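Local structure of mandelate racemase (Bordetella bronchiseptica, 3H12) at residues V196-D201 with A221-F226; F226-S231 with T252-Y257. The protein is a putative mandelate racemase of the enolase superfamily, probably an isomerase that acts on a carboxylate substrate at a metal site in its barrel domain. All blocks are in the same frame, centred on the assembly; numbering follows the deposited sequence.

Contact 1. Residues V196-D201 with A221-F226. With NA (sodium ion), chain C.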
ATOM      1  N   VAL A 196      28.197   8.669 -26.822  1.00 21.42           N
ATOM      2  CA  VAL A 196      27.484   7.680 -27.718  1.00 17.59           C
ATOM      3  C   VAL A 196      26.596   6.850 -26.797  1.00 17.89           C
ATOM      4  O   VAL A 196      27.065   6.426 -25.695  1.00 18.83           O
ATOM      5  CB  VAL A 196      28.507   6.764 -28.320  1.00 19.18           C
ATOM      6  CG1 VAL A 196      27.793   5.582 -29.057  1.00 19.27           C
ATOM      7  CG2 VAL A 196      29.401   7.669 -29.293  1.00 23.12           C
ATOM      8  N   GLU A 197      25.337   6.652 -27.177  1.00 15.44           N
ATOM      9  CA  GLU A 197      24.493   5.883 -26.280  1.00 15.32           C
ATOM     10  C   GLU A 197      24.609   4.413 -26.610  1.00 15.48           C
ATOM     11  O   GLU A 197      24.633   4.045 -27.804  1.00 16.38           O
ATOM     12  CB  GLU A 197      23.058   6.279 -26.401  1.00 16.33           C
ATOM     13  CG  GLU A 197      22.855   7.781 -26.079  1.00 18.85           C
ATOM     14  CD  GLU A 197      22.936   8.074 -24.571  1.00 20.50           C
ATOM     15  OE1 GLU A 197      23.176   7.172 -23.768  1.00 19.55           O
ATOM     16  OE2 GLU A 197      22.794   9.309 -24.217  1.00 23.67           O
ATOM     17  N   ILE A 198      24.692   3.520 -25.606  1.00 13.76           N
ATOM     18  CA  ILE A 198      24.772   2.093 -25.771  1.00 13.81           C
ATOM     19  C   ILE A 198      23.498   1.483 -25.146  1.00 14.32           C
ATOM     20  O   ILE A 198      23.217   1.746 -23.933  1.00 16.96           O
ATOM     21  CB  ILE A 198      26.025   1.511 -25.149  1.00 14.23           C
ATOM     22  CG1 ILE A 198      27.277   2.126 -25.841  1.00 15.01           C
ATOM     23  CG2 ILE A 198      25.979  -0.069 -25.235  1.00 15.98           C
ATOM     24  CD1 ILE A 198      28.595   1.621 -25.140  1.00 15.89           C
ATOM     25  N   LEU A 199      22.693   0.827 -25.980  1.00 13.99           N
ATOM     26  CA  LEU A 199      21.427   0.156 -25.557  1.00 13.47           C
ATOM     27  C   LEU A 199      21.742  -1.306 -25.436  1.00 14.76           C
ATOM     28  O   LEU A 199      22.602  -1.814 -26.196  1.00 15.50           O
ATOM     29  CB  LEU A 199      20.403   0.370 -26.639  1.00 13.29           C
ATOM     30  CG  LEU A 199      19.788   1.837 -26.690  1.00 13.51           C
ATOM     31  CD1 LEU A 199      20.784   2.934 -26.848  1.00 14.51           C
ATOM     32  CD2 LEU A 199      18.837   1.718 -27.894  1.00 15.74           C
ATOM     33  N   VAL A 200      21.032  -2.025 -24.550  1.00 13.13           N
ATOM     34  CA  VAL A 200      21.255  -3.480 -24.383  1.00 14.53           C
ATOM     35  C   VAL A 200      19.930  -4.131 -24.480  1.00 13.87           C
ATOM     36  O   VAL A 200      18.894  -3.612 -23.967  1.00 15.01           O
ATOM     37  CB  VAL A 200      21.891  -3.707 -22.928  1.00 14.91           C
ATOM     38  CG1 VAL A 200      21.924  -5.167 -22.518  1.00 18.63           C
ATOM     39  CG2 VAL A 200      23.347  -3.161 -23.084  1.00 17.78           C
ATOM     40  N   ASP A 201      19.872  -5.321 -25.113  1.00 14.10           N
ATOM     41  CA  ASP A 201      18.556  -6.015 -25.357  1.00 13.08           C
ATOM     42  C   ASP A 201      18.796  -7.509 -25.109  1.00 14.54           C
ATOM     43  O   ASP A 201      19.632  -8.168 -25.777  1.00 14.45           O
ATOM     44  CB  ASP A 201      18.179  -5.747 -26.816  1.00 14.58           C
ATOM     45  CG  ASP A 201      16.872  -6.449 -27.218  1.00 17.95           C
ATOM     46  OD1 ASP A 201      16.283  -7.263 -26.418  1.00 15.97           O
ATOM     47  OD2 ASP A 201      16.446  -6.127 -28.367  1.00 15.94           O
ATOM     48  N   ALA A 221      28.393   0.904 -16.981  1.00 14.19           N
ATOM     49  CA  ALA A 221      28.727   1.303 -18.369  1.00 14.20           C
ATOM     50  C   ALA A 221      27.849   2.424 -18.915  1.00 16.97           C
ATOM     51  O   ALA A 221      28.039   2.842 -20.050  1.00 17.28           O
ATOM     52  CB  ALA A 221      28.613   0.075 -19.316  1.00 15.16           C
ATOM     53  N   GLY A 222      26.999   2.996 -18.061  1.00 14.94           N
ATOM     54  CA  GLY A 222      26.244   4.204 -18.476  1.00 14.05           C
ATOM     55  C   GLY A 222      25.277   3.880 -19.616  1.00 14.89           C
ATOM     56  O   GLY A 222      24.977   4.718 -20.456  1.00 16.17           O
ATOM     57  N   CYS A 223      24.707   2.658 -19.630  1.00 14.26           N
ATOM     58  CA  CYS A 223      23.840   2.259 -20.765  1.00 13.53           C
ATOM     59  C   CYS A 223      22.484   3.003 -20.746  1.00 14.10           C
ATOM     60  O   CYS A 223      21.953   3.380 -19.686  1.00 15.94           O
ATOM     61  CB  CYS A 223      23.533   0.762 -20.742  1.00 14.06           C
ATOM     62  SG  CYS A 223      24.999  -0.185 -21.123  1.00 17.10           S
ATOM     63  N   TYR A 224      21.934   3.253 -21.948  1.00 12.18           N
ATOM     64  CA  TYR A 224      20.700   4.050 -22.020  1.00 13.33           C
ATOM     65  C   TYR A 224      19.466   3.247 -21.606  1.00 12.66           C
ATOM     66  O   TYR A 224      18.603   3.835 -20.866  1.00 13.41           O
ATOM     67  CB  TYR A 224      20.612   4.550 -23.452  1.00 15.16           C
ATOM     68  CG  TYR A 224      19.457   5.559 -23.676  1.00 14.13           C
ATOM     69  CD1 TYR A 224      19.670   6.868 -23.416  1.00 15.76           C
ATOM     70  CD2 TYR A 224      18.229   5.117 -24.176  1.00 13.36           C
ATOM     71  CE1 TYR A 224      18.662   7.797 -23.637  1.00 14.85           C
ATOM     72  CE2 TYR A 224      17.180   6.004 -24.471  1.00 15.76           C
ATOM     73  CZ  TYR A 224      17.434   7.362 -24.144  1.00 16.56           C
ATOM     74  OH  TYR A 224      16.400   8.244 -24.371  1.00 16.78           O
ATOM     75  N   TRP A 225      19.366   1.982 -22.048  1.00 13.47           N
ATOM     76  CA  TRP A 225      18.207   1.183 -21.617  1.00 11.89           C
ATOM     77  C   TRP A 225      18.595  -0.288 -21.638  1.00 13.61           C
ATOM     78  O   TRP A 225      19.610  -0.679 -22.255  1.00 14.48           O
ATOM     79  CB  TRP A 225      16.894   1.499 -22.403  1.00 12.97           C
ATOM     80  CG  TRP A 225      16.789   0.961 -23.828  1.00 12.48           C
ATOM     81  CD1 TRP A 225      17.142  -0.285 -24.355  1.00 13.45           C
ATOM     82  CD2 TRP A 225      16.138   1.642 -24.893  1.00 12.64           C
ATOM     83  NE1 TRP A 225      16.753  -0.387 -25.722  1.00 13.78           N
ATOM     84  CE2 TRP A 225      16.088   0.767 -26.032  1.00 14.07           C
ATOM     85  CE3 TRP A 225      15.551   2.888 -24.958  1.00 13.33           C
ATOM     86  CZ2 TRP A 225      15.522   1.179 -27.280  1.00 13.18           C
ATOM     87  CZ3 TRP A 225      14.927   3.273 -26.148  1.00 13.07           C
ATOM     88  CH2 TRP A 225      14.935   2.415 -27.282  1.00 15.99           C
ATOM     89  N   PHE A 226      17.766  -1.068 -20.931  1.00 12.85           N
ATOM     90  CA  PHE A 226      17.853  -2.545 -20.835  1.00 12.00           C
ATOM     91  C   PHE A 226      16.514  -3.020 -21.286  1.00 13.80           C
ATOM     92  O   PHE A 226      15.456  -2.821 -20.645  1.00 13.52           O
ATOM     93  CB  PHE A 226      18.057  -2.804 -19.315  1.00 12.57           C
ATOM     94  CG  PHE A 226      18.415  -4.229 -18.964  1.00 12.96           C
ATOM     95  CD1 PHE A 226      18.664  -5.169 -19.947  1.00 13.75           C
ATOM     96  CD2 PHE A 226      18.504  -4.611 -17.639  1.00 14.40           C
ATOM     97  CE1 PHE A 226      19.072  -6.482 -19.605  1.00 14.35           C
ATOM     98  CE2 PHE A 226      18.882  -5.970 -17.247  1.00 14.10           C
ATOM     99  CZ  PHE A 226      19.144  -6.886 -18.247  1.00 14.52           C
TER
HETATM  100 NA    NA C 500      14.133  -6.037 -29.207  1.00 18.59          NA
HETATM  101  O   HOH W   1      24.434   5.028 -23.106  1.00 16.94           O
HETATM  102  O   HOH W   2      13.922  -7.569 -27.475  1.00 22.03           O
HETATM  103  O   HOH W   3      14.239  -7.968 -30.552  1.00 17.54           O
HETATM  104  O   HOH W   4      14.784  -4.975 -31.374  1.00 16.77           O
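Two backbone hydrogen bonds tie V196-D201 to A221-F226: Y224 N gives its proton to I198 O at 2.8 Å, and V200 N gives its own to W225 O at 3.0 Å. Both are fairly straight, and V200 and F226 form a parallel bridge. A water extends the link at the far end, accepting from I198 N at 2.9 Å and lying within hydrogen-bonding distance of E197 OE1 and G222 O. G222, with positive phi, is the C-prime residue of the Schellman motif that ends helix 208-220, where the chain turns back toward the sheet.

The side-chain contacts fall on two sides. On one, L199 CD2 sits over a face of the W225 indole, 3.8 Å from the centroid of the six-membered ring, a CH-pi contact. W225 holds CG between its backbone N and carbonyl carbon (chi1 75°), which brings the ring back across the leucine. L199 CD1 lies against Y224 CB, and E197, its chain bent at chi2, brings OE1 to 3.5 Å from Y224 CD1, the carboxylate and ring planes 64° apart. On the other side, V200 CG2 meets C223 SG at 3.9 Å and V200 CG1 approaches F226 CD1, with L218 of helix 208-220 packing on all three residues.

The paired strand ends in D201, whose carboxylate is turned to the sodium ion. OD2 binds the metal at 2.5 Å and takes a hydrogen bond from K173, while OD1 accepts from N203 N and a metal-bound water; gripped at both oxygens, the carboxylate is fixed in rotation.

Contact 2. Residues F226-S231 with T252-Y257. With NA (sodium ion), chain C.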
ATOM      1  N   PHE A 226      17.766  -1.068 -20.931  1.00 12.85           N
ATOM      2  CA  PHE A 226      17.853  -2.545 -20.835  1.00 12.00           C
ATOM      3  C   PHE A 226      16.514  -3.020 -21.286  1.00 13.80           C
ATOM      4  O   PHE A 226      15.456  -2.821 -20.645  1.00 13.52           O
ATOM      5  CB  PHE A 226      18.057  -2.804 -19.315  1.00 12.57           C
ATOM      6  CG  PHE A 226      18.415  -4.229 -18.964  1.00 12.96           C
ATOM      7  CD1 PHE A 226      18.664  -5.169 -19.947  1.00 13.75           C
ATOM      8  CD2 PHE A 226      18.504  -4.611 -17.639  1.00 14.40           C
ATOM      9  CE1 PHE A 226      19.072  -6.482 -19.605  1.00 14.35           C
ATOM     10  CE2 PHE A 226      18.882  -5.970 -17.247  1.00 14.10           C
ATOM     11  CZ  PHE A 226      19.144  -6.886 -18.247  1.00 14.52           C
ATOM     12  N   GLU A 227      16.537  -3.536 -22.533  1.00 12.74           N
ATOM     13  CA  GLU A 227      15.351  -3.980 -23.283  1.00 13.29           C
ATOM     14  C   GLU A 227      15.096  -5.459 -23.191  1.00 13.49           C
ATOM     15  O   GLU A 227      16.007  -6.250 -23.147  1.00 14.56           O
ATOM     16  CB  GLU A 227      15.565  -3.582 -24.769  1.00 14.84           C
ATOM     17  CG  GLU A 227      14.526  -4.183 -25.716  1.00 13.68           C
ATOM     18  CD  GLU A 227      14.704  -3.535 -27.069  1.00 14.86           C
ATOM     19  OE1 GLU A 227      15.462  -2.550 -27.272  1.00 15.27           O
ATOM     20  OE2 GLU A 227      13.921  -4.034 -27.987  1.00 15.43           O
ATOM     21  N   GLU A 228      13.811  -5.742 -22.984  1.00 12.92           N
ATOM     22  CA  GLU A 228      13.310  -7.145 -22.763  1.00 13.12           C
ATOM     23  C   GLU A 228      14.287  -7.877 -21.819  1.00 12.90           C
ATOM     24  O   GLU A 228      14.812  -8.960 -22.087  1.00 14.13           O
ATOM     25  CB  GLU A 228      13.167  -7.946 -24.109  1.00 13.62           C
ATOM     26  CG  GLU A 228      11.830  -7.558 -24.784  1.00 16.07           C
ATOM     27  CD  GLU A 228      11.377  -8.591 -25.799  1.00 14.96           C
ATOM     28  OE1 GLU A 228      12.250  -9.363 -26.317  1.00 16.50           O
ATOM     29  OE2 GLU A 228      10.136  -8.702 -25.956  1.00 16.44           O
ATOM     30  N   PRO A 229      14.567  -7.348 -20.607  1.00 11.90           N
ATOM     31  CA  PRO A 229      15.509  -7.980 -19.668  1.00 13.56           C
ATOM     32  C   PRO A 229      14.985  -9.329 -19.212  1.00 15.60           C
ATOM     33  O   PRO A 229      15.806 -10.197 -18.860  1.00 16.94           O
ATOM     34  CB  PRO A 229      15.533  -7.021 -18.496  1.00 14.56           C
ATOM     35  CG  PRO A 229      14.166  -6.298 -18.535  1.00 15.04           C
ATOM     36  CD  PRO A 229      13.979  -6.094 -20.061  1.00 13.84           C
ATOM     37  N   LEU A 230      13.620  -9.517 -19.173  1.00 14.87           N
ATOM     38  CA  LEU A 230      13.015 -10.713 -18.581  1.00 13.00           C
ATOM     39  C   LEU A 230      11.839 -11.082 -19.538  1.00 12.81           C
ATOM     40  O   LEU A 230      11.459 -10.328 -20.471  1.00 13.48           O
ATOM     41  CB  LEU A 230      12.291 -10.353 -17.227  1.00 15.00           C
ATOM     42  CG  LEU A 230      13.284  -9.776 -16.178  1.00 14.53           C
ATOM     43  CD1 LEU A 230      12.385  -9.356 -15.012  1.00 17.14           C
ATOM     44  CD2 LEU A 230      14.255 -10.863 -15.743  1.00 15.34           C
ATOM     45  N   SER A 231      11.270 -12.297 -19.347  1.00 15.57           N
ATOM     46  CA  SER A 231       9.988 -12.618 -19.963  1.00 13.47           C
ATOM     47  C   SER A 231       9.031 -11.465 -19.846  1.00 15.09           C
ATOM     48  O   SER A 231       8.853 -10.876 -18.767  1.00 13.96           O
ATOM     49  CB  SER A 231       9.434 -13.786 -19.122  1.00 14.07           C
ATOM     50  OG  SER A 231       8.064 -14.009 -19.536  1.00 15.47           O
ATOM     51  N   THR A 252      10.520  -2.347 -22.628  1.00 13.38           N
ATOM     52  CA  THR A 252      10.029  -3.543 -23.272  1.00 13.83           C
ATOM     53  C   THR A 252       8.834  -3.087 -24.123  1.00 13.59           C
ATOM     54  O   THR A 252       8.268  -2.008 -23.946  1.00 13.92           O
ATOM     55  CB  THR A 252       9.655  -4.580 -22.156  1.00 15.62           C
ATOM     56  OG1 THR A 252       9.262  -5.775 -22.881  1.00 15.48           O
ATOM     57  CG2 THR A 252       8.438  -4.132 -21.318  1.00 16.28           C
ATOM     58  N   GLY A 253       8.485  -3.935 -25.105  1.00 13.91           N
ATOM     59  CA  GLY A 253       7.156  -3.717 -25.714  1.00 13.22           C
ATOM     60  C   GLY A 253       6.983  -4.403 -27.108  1.00 13.75           C
ATOM     61  O   GLY A 253       5.811  -4.446 -27.513  1.00 15.31           O
ATOM     62  N   GLU A 254       8.072  -4.848 -27.753  1.00 14.33           N
ATOM     63  CA  GLU A 254       7.797  -5.490 -29.040  1.00 16.67           C
ATOM     64  C   GLU A 254       6.885  -6.692 -28.957  1.00 16.10           C
ATOM     65  O   GLU A 254       6.207  -7.043 -29.958  1.00 16.83           O
ATOM     66  CB  GLU A 254       9.100  -5.802 -29.723  1.00 19.35           C
ATOM     67  CG  GLU A 254       9.756  -6.951 -29.098  1.00 19.99           C
ATOM     68  CD  GLU A 254      11.202  -7.059 -29.682  1.00 24.16           C
ATOM     69  OE1 GLU A 254      11.547  -7.990 -30.401  1.00 22.52           O
ATOM     70  OE2 GLU A 254      11.927  -6.134 -29.327  1.00 21.86           O
ATOM     71  N   ASN A 255       6.805  -7.387 -27.813  1.00 15.62           N
ATOM     72  CA  ASN A 255       6.006  -8.577 -27.698  1.00 14.21           C
ATOM     73  C   ASN A 255       4.815  -8.416 -26.745  1.00 15.86           C
ATOM     74  O   ASN A 255       4.215  -9.424 -26.342  1.00 16.50           O
ATOM     75  CB  ASN A 255       6.940  -9.755 -27.260  1.00 15.51           C
ATOM     76  CG  ASN A 255       7.858 -10.180 -28.365  1.00 14.29           C
ATOM     77  OD1 ASN A 255       9.124 -10.163 -28.211  1.00 18.55           O
ATOM     78  ND2 ASN A 255       7.272 -10.442 -29.518  1.00 14.49           N
ATOM     79  N   LEU A 256       4.529  -7.150 -26.479  1.00 14.73           N
ATOM     80  CA  LEU A 256       3.291  -6.758 -25.653  1.00 14.43           C
ATOM     81  C   LEU A 256       2.306  -6.140 -26.628  1.00 15.80           C
ATOM     82  O   LEU A 256       2.697  -5.433 -27.583  1.00 16.39           O
ATOM     83  CB  LEU A 256       3.697  -5.689 -24.591  1.00 14.53           C
ATOM     84  CG  LEU A 256       4.622  -6.321 -23.508  1.00 15.93           C
ATOM     85  CD1 LEU A 256       4.990  -5.122 -22.620  1.00 18.31           C
ATOM     86  CD2 LEU A 256       3.902  -7.382 -22.617  1.00 16.34           C
ATOM     87  N   TYR A 257       0.974  -6.343 -26.386  1.00 14.86           N
ATOM     88  CA  TYR A 257      -0.036  -5.964 -27.406  1.00 15.07           C
ATOM     89  C   TYR A 257      -1.068  -5.084 -26.750  1.00 14.57           C
ATOM     90  O   TYR A 257      -1.612  -5.469 -25.673  1.00 14.34           O
ATOM     91  CB  TYR A 257      -0.689  -7.263 -27.969  1.00 13.87           C
ATOM     92  CG  TYR A 257       0.330  -8.027 -28.766  1.00 14.18           C
ATOM     93  CD1 TYR A 257       0.422  -7.861 -30.143  1.00 13.88           C
ATOM     94  CD2 TYR A 257       1.093  -9.050 -28.140  1.00 15.48           C
ATOM     95  CE1 TYR A 257       1.371  -8.583 -30.939  1.00 15.25           C
ATOM     96  CE2 TYR A 257       2.075  -9.770 -28.910  1.00 15.18           C
ATOM     97  CZ  TYR A 257       2.183  -9.525 -30.275  1.00 14.58           C
ATOM     98  OH  TYR A 257       3.117 -10.207 -31.041  1.00 16.15           O
TER
HETATM   99 NA    NA C 500      14.133  -6.037 -29.207  1.00 18.59          NA
HETATM  100  O   HOH W   5       8.341  -6.861 -25.414  1.00 16.04           O
HETATM  101  O   HOH W   2      13.922  -7.569 -27.475  1.00 22.03           O
HETATM  102  O   HOH W   3      14.239  -7.968 -30.552  1.00 17.54           O
HETATM  103  O   HOH W   4      14.784  -4.975 -31.374  1.00 16.77           O
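E227, at the end of strand 225-227, and E254, in the loop after strand 249-252, reach the sodium ion with side chains that cross at about a right angle. E227 OE2 binds the metal at 2.4 Å and E254 OE2 at 2.2 Å, with the two carboxylate planes turned 69° apart. These oxygens lie 3.2 Å from each other, a closeness the shared cation can offset. E227 runs extended with CG anti to its backbone N, whereas E254 places CG between N and the carbonyl carbon (chi1 75°) before stretching toward the same ion. D201 and three waters complete the six ligands.

E228 also crosses E254 at about a right angle, but here the carboxylates are stacked, their planes only 22° apart, and E228 OE2 comes to 3.6 Å from E254 CG. E228 is not a direct ligand; its OE1 accepts from a metal-bound water at 2.7 Å, while E254 OE1 accepts from another, so each acid probably orients one water of the ion's shell. A separate water, not bound to the metal, donates to E228 OE2 at 2.6 Å, accepts from N255 N and hydrogen-bonds T252 OG1, bridging the two segments.

The other oxygen of E227, OE1, forms a salt bridge with K171 of strand 169-173 and takes a hydrogen bond from Q275. E227 and T252 lie at the ends of the parallel strands 225-227 and 249-252, and E254 stands in the type I turn G253-L256. That turn leads to helix 258-267, on which L256 packs, while helix 235-242 covers P229 and L230.

Along the chain contact 1 comes first and contact 2 follows, their centres 15 Å apart within the barrel sheet of the enolase C-terminal domain. They share F226 on strand 225-227, which pairs in parallel with 197-201 on one side and 249-252 on the other. Contact 1 pairs the two strands of a beta-alpha-beta unit whose crossover is helix 208-220; contact 2 links the end of strand 225-227 to the loop after 249-252, with helix 235-242 between them in sequence. V200 O and E227 N, probably hydrogen-bonded, connect the two directly. Two strand ends and one following loop thus supply D201, E227 and E254 to one sodium ion, where enolase-superfamily enzymes usually hold magnesium.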